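Local coordinates for DNA/RNA-binding protein Alba (Thermoplasma volcanium, PDB 4Z9E) that probably binds double-stranded DNA tightly but without sequence specificity, and is thought to compact the archaeal chromosome, at residues I7-K12 with S42-V47; E62-D67 with S81-T86. All blocks are in the same frame, centred on the assembly; numbering follows the deposited sequence.

Contact 1: I7-K12 with S42-V47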
loop_
_atom_site.group_PDB
_atom_site.type_symbol
_atom_site.label_atom_id
_atom_site.label_comp_id
_atom_site.label_asym_id
_atom_site.label_seq_id
_atom_site.Cartn_x
_atom_site.Cartn_y
_atom_site.Cartn_z
ATOM N N ILE A 7 5.154 -13.766 -5.199
ATOM C CA ILE A 7 5.052 -13.077 -6.468
ATOM C C ILE A 7 5.645 -11.675 -6.330
ATOM O O ILE A 7 5.080 -10.815 -5.651
ATOM C CB ILE A 7 3.585 -13.100 -6.968
ATOM C CG1 ILE A 7 3.202 -14.545 -7.317
ATOM C CG2 ILE A 7 3.386 -12.217 -8.195
ATOM C CD1 ILE A 7 1.754 -14.901 -7.073
ATOM N N PHE A 8 6.813 -11.469 -6.942
ATOM C CA PHE A 8 7.438 -10.155 -6.960
ATOM C C PHE A 8 6.841 -9.330 -8.077
ATOM O O PHE A 8 7.062 -9.611 -9.253
ATOM C CB PHE A 8 8.945 -10.263 -7.139
ATOM C CG PHE A 8 9.642 -10.881 -5.963
ATOM C CD1 PHE A 8 10.040 -10.087 -4.881
ATOM C CD2 PHE A 8 9.881 -12.264 -5.916
ATOM C CE1 PHE A 8 10.672 -10.653 -3.784
ATOM C CE2 PHE A 8 10.509 -12.841 -4.817
ATOM C CZ PHE A 8 10.907 -12.030 -3.753
ATOM N N VAL A 9 6.094 -8.293 -7.715
ATOM C CA VAL A 9 5.421 -7.519 -8.728
ATOM C C VAL A 9 6.367 -6.488 -9.272
ATOM O O VAL A 9 6.818 -5.638 -8.540
ATOM C CB VAL A 9 4.137 -6.875 -8.195
ATOM C CG1 VAL A 9 3.598 -5.862 -9.190
ATOM C CG2 VAL A 9 3.122 -7.969 -7.916
ATOM N N GLY A 10 6.654 -6.579 -10.569
ATOM C CA GLY A 10 7.542 -5.642 -11.257
ATOM C C GLY A 10 6.899 -4.935 -12.444
ATOM O O GLY A 10 5.777 -4.400 -12.344
ATOM N N LYS A 11 7.603 -4.942 -13.576
ATOM C CA LYS A 11 7.245 -4.060 -14.694
ATOM C C LYS A 11 6.290 -4.637 -15.747
ATOM O O LYS A 11 5.754 -3.872 -16.547
ATOM C CB LYS A 11 8.500 -3.434 -15.348
ATOM C CG LYS A 11 9.176 -2.338 -14.507
ATOM C CD LYS A 11 8.202 -1.267 -13.972
ATOM C CE LYS A 11 8.800 -0.405 -12.855
ATOM N NZ LYS A 11 9.186 -1.168 -11.621
ATOM N N LYS A 12 6.078 -5.959 -15.744
ATOM C CA LYS A 12 5.118 -6.608 -16.662
ATOM C C LYS A 12 3.667 -6.086 -16.513
ATOM O O LYS A 12 3.315 -5.496 -15.491
ATOM C CB LYS A 12 5.131 -8.116 -16.441
ATOM C CG LYS A 12 6.458 -8.773 -16.762
ATOM C CD LYS A 12 6.396 -10.256 -16.455
ATOM C CE LYS A 12 7.741 -10.911 -16.735
ATOM N NZ LYS A 12 7.620 -12.380 -16.562
ATOM N N SER A 42 1.655 0.559 -5.818
ATOM C CA SER A 42 0.351 0.778 -6.429
ATOM C C SER A 42 -0.118 -0.429 -7.226
ATOM O O SER A 42 -1.273 -0.855 -7.140
ATOM C CB SER A 42 0.424 1.988 -7.354
ATOM O OG SER A 42 0.283 3.160 -6.596
ATOM N N LYS A 43 0.776 -0.945 -8.050
ATOM C CA LYS A 43 0.440 -2.062 -8.899
ATOM C C LYS A 43 0.185 -3.345 -8.087
ATOM O O LYS A 43 -0.700 -4.122 -8.426
ATOM C CB LYS A 43 1.537 -2.256 -9.940
ATOM C CG LYS A 43 1.241 -3.331 -10.968
ATOM C CD LYS A 43 2.462 -3.679 -11.806
ATOM C CE LYS A 43 2.590 -2.787 -13.013
ATOM N NZ LYS A 43 3.616 -3.377 -13.914
ATOM N N ALA A 44 0.946 -3.576 -7.021
ATOM C CA ALA A 44 0.698 -4.742 -6.179
ATOM C C ALA A 44 -0.716 -4.707 -5.598
ATOM O O ALA A 44 -1.381 -5.733 -5.524
ATOM C CB ALA A 44 1.736 -4.855 -5.067
ATOM N N VAL A 45 -1.154 -3.539 -5.147
ATOM C CA VAL A 45 -2.524 -3.367 -4.637
ATOM C C VAL A 45 -3.547 -3.674 -5.725
ATOM O O VAL A 45 -4.466 -4.451 -5.485
ATOM C CB VAL A 45 -2.776 -1.963 -4.034
ATOM C CG1 VAL A 45 -4.224 -1.829 -3.565
ATOM C CG2 VAL A 45 -1.857 -1.728 -2.835
ATOM N N ASP A 46 -3.371 -3.097 -6.913
ATOM C CA ASP A 46 -4.168 -3.480 -8.093
ATOM C C ASP A 46 -4.252 -5.000 -8.318
ATOM O O ASP A 46 -5.362 -5.544 -8.503
ATOM C CB ASP A 46 -3.641 -2.826 -9.389
ATOM C CG ASP A 46 -3.747 -1.293 -9.398
ATOM O OD1 ASP A 46 -4.477 -0.672 -8.571
ATOM O OD2 ASP A 46 -3.074 -0.694 -10.275
ATOM N N VAL A 47 -3.094 -5.678 -8.333
ATOM C CA VAL A 47 -3.052 -7.114 -8.572
ATOM C C VAL A 47 -3.960 -7.826 -7.602
ATOM O O VAL A 47 -4.775 -8.637 -8.009
ATOM C CB VAL A 47 -1.627 -7.699 -8.477
ATOM C CG1 VAL A 47 -1.657 -9.213 -8.324
ATOM C CG2 VAL A 47 -0.813 -7.291 -9.691
#

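Contact 2: E62-D67 with S81-T86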
loop_
_atom_site.group_PDB
_atom_site.type_symbol
_atom_site.label_atom_id
_atom_site.label_comp_id
_atom_site.label_asym_id
_atom_site.label_seq_id
_atom_site.Cartn_x
_atom_site.Cartn_y
_atom_site.Cartn_z
ATOM N N GLU A 62 -5.118 -11.990 4.383
ATOM C CA GLU A 62 -4.668 -12.565 5.655
ATOM C C GLU A 62 -3.891 -11.540 6.458
ATOM O O GLU A 62 -4.169 -11.340 7.630
ATOM C CB GLU A 62 -3.851 -13.848 5.482
ATOM C CG GLU A 62 -4.679 -15.125 5.354
ATOM C CD GLU A 62 -5.483 -15.509 6.605
ATOM O OE1 GLU A 62 -6.551 -16.168 6.451
ATOM O OE2 GLU A 62 -5.057 -15.166 7.741
ATOM N N GLU A 63 -2.912 -10.903 5.819
ATOM C CA GLU A 63 -2.202 -9.753 6.395
ATOM C C GLU A 63 -1.503 -8.850 5.354
ATOM O O GLU A 63 -1.143 -9.277 4.236
ATOM C CB GLU A 63 -1.208 -10.191 7.476
ATOM C CG GLU A 63 -0.008 -10.967 6.955
ATOM C CD GLU A 63 1.237 -10.786 7.818
ATOM O OE1 GLU A 63 1.100 -10.651 9.056
ATOM O OE2 GLU A 63 2.363 -10.784 7.261
ATOM N N ILE A 64 -1.328 -7.591 5.737
ATOM C CA ILE A 64 -0.609 -6.624 4.936
ATOM C C ILE A 64 0.522 -6.044 5.787
ATOM O O ILE A 64 0.265 -5.530 6.871
ATOM C CB ILE A 64 -1.555 -5.506 4.460
ATOM C CG1 ILE A 64 -2.698 -6.092 3.640
ATOM C CG2 ILE A 64 -0.802 -4.503 3.610
ATOM C CD1 ILE A 64 -4.012 -5.350 3.765
ATOM N N ARG A 65 1.766 -6.151 5.317
ATOM C CA ARG A 65 2.908 -5.544 6.016
ATOM C C ARG A 65 3.522 -4.408 5.211
ATOM O O ARG A 65 3.791 -4.550 3.999
ATOM C CB ARG A 65 3.981 -6.588 6.346
ATOM C CG ARG A 65 3.540 -7.602 7.396
ATOM C CD ARG A 65 4.656 -7.997 8.370
ATOM N NE ARG A 65 5.668 -8.875 7.769
ATOM C CZ ARG A 65 6.876 -8.488 7.347
ATOM N NH1 ARG A 65 7.263 -7.218 7.457
ATOM N NH2 ARG A 65 7.708 -9.385 6.814
ATOM N N LEU A 66 3.746 -3.278 5.870
ATOM C CA LEU A 66 4.494 -2.200 5.260
ATOM C C LEU A 66 5.862 -2.082 5.920
ATOM O O LEU A 66 5.944 -2.124 7.140
ATOM C CB LEU A 66 3.736 -0.890 5.378
ATOM C CG LEU A 66 2.343 -0.876 4.743
ATOM C CD1 LEU A 66 1.631 0.462 4.920
ATOM C CD2 LEU A 66 2.445 -1.174 3.267
ATOM N N ASP A 67 6.921 -1.945 5.115
ATOM C CA ASP A 67 8.294 -1.772 5.624
ATOM C C ASP A 67 9.077 -0.769 4.794
ATOM O O ASP A 67 8.593 -0.234 3.793
ATOM C CB ASP A 67 9.092 -3.085 5.585
ATOM C CG ASP A 67 8.480 -4.179 6.424
ATOM O OD1 ASP A 67 8.072 -3.883 7.566
ATOM O OD2 ASP A 67 8.434 -5.349 5.951
ATOM N N SER A 81 10.187 2.131 0.236
ATOM C CA SER A 81 9.023 1.494 0.867
ATOM C C SER A 81 8.705 0.130 0.216
ATOM O O SER A 81 8.935 -0.097 -0.978
ATOM C CB SER A 81 7.798 2.397 0.742
ATOM O OG SER A 81 7.835 3.504 1.633
ATOM N N SER A 82 8.156 -0.780 1.006
ATOM C CA SER A 82 7.799 -2.078 0.493
ATOM C C SER A 82 6.471 -2.567 1.092
ATOM O O SER A 82 6.091 -2.177 2.215
ATOM C CB SER A 82 8.933 -3.077 0.742
ATOM O OG SER A 82 8.676 -3.832 1.901
ATOM N N ILE A 83 5.767 -3.407 0.341
ATOM C CA ILE A 83 4.522 -3.994 0.821
ATOM C C ILE A 83 4.598 -5.485 0.580
ATOM O O ILE A 83 5.207 -5.940 -0.387
ATOM C CB ILE A 83 3.265 -3.362 0.184
ATOM C CG1 ILE A 83 1.991 -3.870 0.858
ATOM C CG2 ILE A 83 3.201 -3.676 -1.291
ATOM C CD1 ILE A 83 0.723 -3.134 0.449
ATOM N N GLU A 84 4.009 -6.227 1.508
ATOM C CA GLU A 84 3.846 -7.652 1.400
ATOM C C GLU A 84 2.378 -7.883 1.712
ATOM O O GLU A 84 1.910 -7.511 2.799
ATOM C CB GLU A 84 4.754 -8.345 2.410
ATOM C CG GLU A 84 4.617 -9.851 2.520
ATOM C CD GLU A 84 5.441 -10.432 3.676
ATOM O OE1 GLU A 84 6.624 -10.031 3.847
ATOM O OE2 GLU A 84 4.909 -11.293 4.422
ATOM N N ILE A 85 1.651 -8.438 0.736
ATOM C CA ILE A 85 0.216 -8.768 0.872
ATOM C C ILE A 85 0.014 -10.286 0.829
ATOM O O ILE A 85 0.388 -10.955 -0.153
ATOM C CB ILE A 85 -0.648 -8.119 -0.241
ATOM C CG1 ILE A 85 -0.394 -6.620 -0.349
ATOM C CG2 ILE A 85 -2.129 -8.343 0.007
ATOM C CD1 ILE A 85 -0.830 -6.032 -1.678
ATOM N N THR A 86 -0.579 -10.821 1.893
ATOM C CA THR A 86 -0.873 -12.248 1.996
ATOM C C THR A 86 -2.340 -12.519 1.694
ATOM O O THR A 86 -3.205 -11.992 2.372
ATOM C CB THR A 86 -0.562 -12.789 3.416
ATOM O OG1 THR A 86 0.800 -12.515 3.721
ATOM C CG2 THR A 86 -0.791 -14.292 3.512
HETATM O O HOH W 1 1.765 -10.103 4.384
HETATM O O HOH W 2 6.936 -5.080 3.456
#

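Contact 1: I7-K12 with S42-V47
In the Alba fold, the loop that leaves the first strand is tied here to helix 41-55, chiefly through Val9, Gly10, Lys12 and Lys43. Lys43 sends its CG anti to the backbone N (chi1 -175°), and the chain then bends at chi3. Its NZ donates to two backbone carbonyls of the loop. Lys43 NZ lies 2.9 Å from Gly10 O, in the carbonyl plane and on a lone pair. The bond from Lys43 NZ to Lys12 O is 2.7 Å, with NZ tilted 29° from the plane of the Lys12 carbonyl. One ammonium thus bonds the carbonyls of the residues before and after Lys11, the predicted acetylation site, which is unmodified here. Val9 crosses the lysine chain obliquely. Its CG1 touches Lys43 CD at 3.6 Å. Val9 CB also packs on Ala44 CB at 4.4 Å, and Val9 CG2 stands 4.4 Å from Val47 CG2. An alanine in place of Lys43 would probably leave Gly10 O and Lys12 O without this shared donor and uncover part of Val9. Val9 also packs on Ile34 of strand 31-37, and Ala44 on Ile34 and Ala36. Lys43 and Val47 both reach Thr14 of helix 14-25.

Contact 2: E62-D67 with S81-T86
Glu62-Asp67 and Ser81-Thr86 run antiparallel, their axes 4.8 Å apart at closest approach and at 166° to each other. They are the two arms of the long beta hairpin of the Alba fold. Arg65 pairs with Glu84, and Asp67 with Ser82, as hydrogen-bonded pairs. Ile64-Ile85 and Leu66-Ile83 are non-hydrogen-bonded pairs.

The two faces differ in chemistry. On one, Leu66 CD2 lies 3.6 Å from Ile83 CG1, the two side chains side by side and pointing the same way. Ile83 CG1 is anti to its backbone N (chi1 -172°). Its CD1 reaches Ile64 CG2 at 3.8 Å, joining two residues of the facing strand. This apolar face meets the second subunit. Ile64 packs on Leu66 of that subunit, and Leu66 on its Ile64.

The other face carries a salt-bridge network of Glu63, Arg65, Asp67 and Glu84. Arg65 and Glu84 lie side by side, pointing the same way, with their guanidinium and carboxylate planes 74° apart; Glu84 is extended, Arg65 bent. Glu84 OE1 sits 3.2 Å from Arg65 NH2, well out of the guanidinium plane. No N-H points at it, and the attraction is one of charge alone. Arg65 NH1 also makes a weak hydrogen bond to Asp67 OD2 at 2.7 Å, as part of a salt bridge. The link from Arg65 NE to Glu63 OE2 is long, at 3.9 Å. Glu63 OE2 and Glu84 OE2 are 3.8 Å apart, a like-charge approach that the nearby Arg65 is likely to ease.

Two waters lie on this charged face. One lies within bonding distance of Thr86 OG1, Glu63 O and Glu63 OE2, and probably cannot serve them all at once. The other accepts from Ser82 OG at 2.6 Å and donates to Arg65 O and Asp67 OD2.

Both contacts are partly buried and reach the same sheet, but from different parts of it. Contact 1 joins the loop after edge strand 6-8 to a helix. Contact 2 pairs the other edge strand, 60-69, with its inner neighbour 80-88. Contact 1 has a small valine and alanine core, closed by a single charged group on backbone carbonyls. In contact 2 a ladder of backbone bonds separates an apolar face from a charged one. The two meet where helix 41-55 lies on the sheet: Ala44 CB packs on Ile83 CG2, and Ala44 O on Ile85 CD1. Both also touch the second subunit, contact 1 through the helix and contact 2 through its apolar face and through Ser81, which bonds Asp46 of the second subunit.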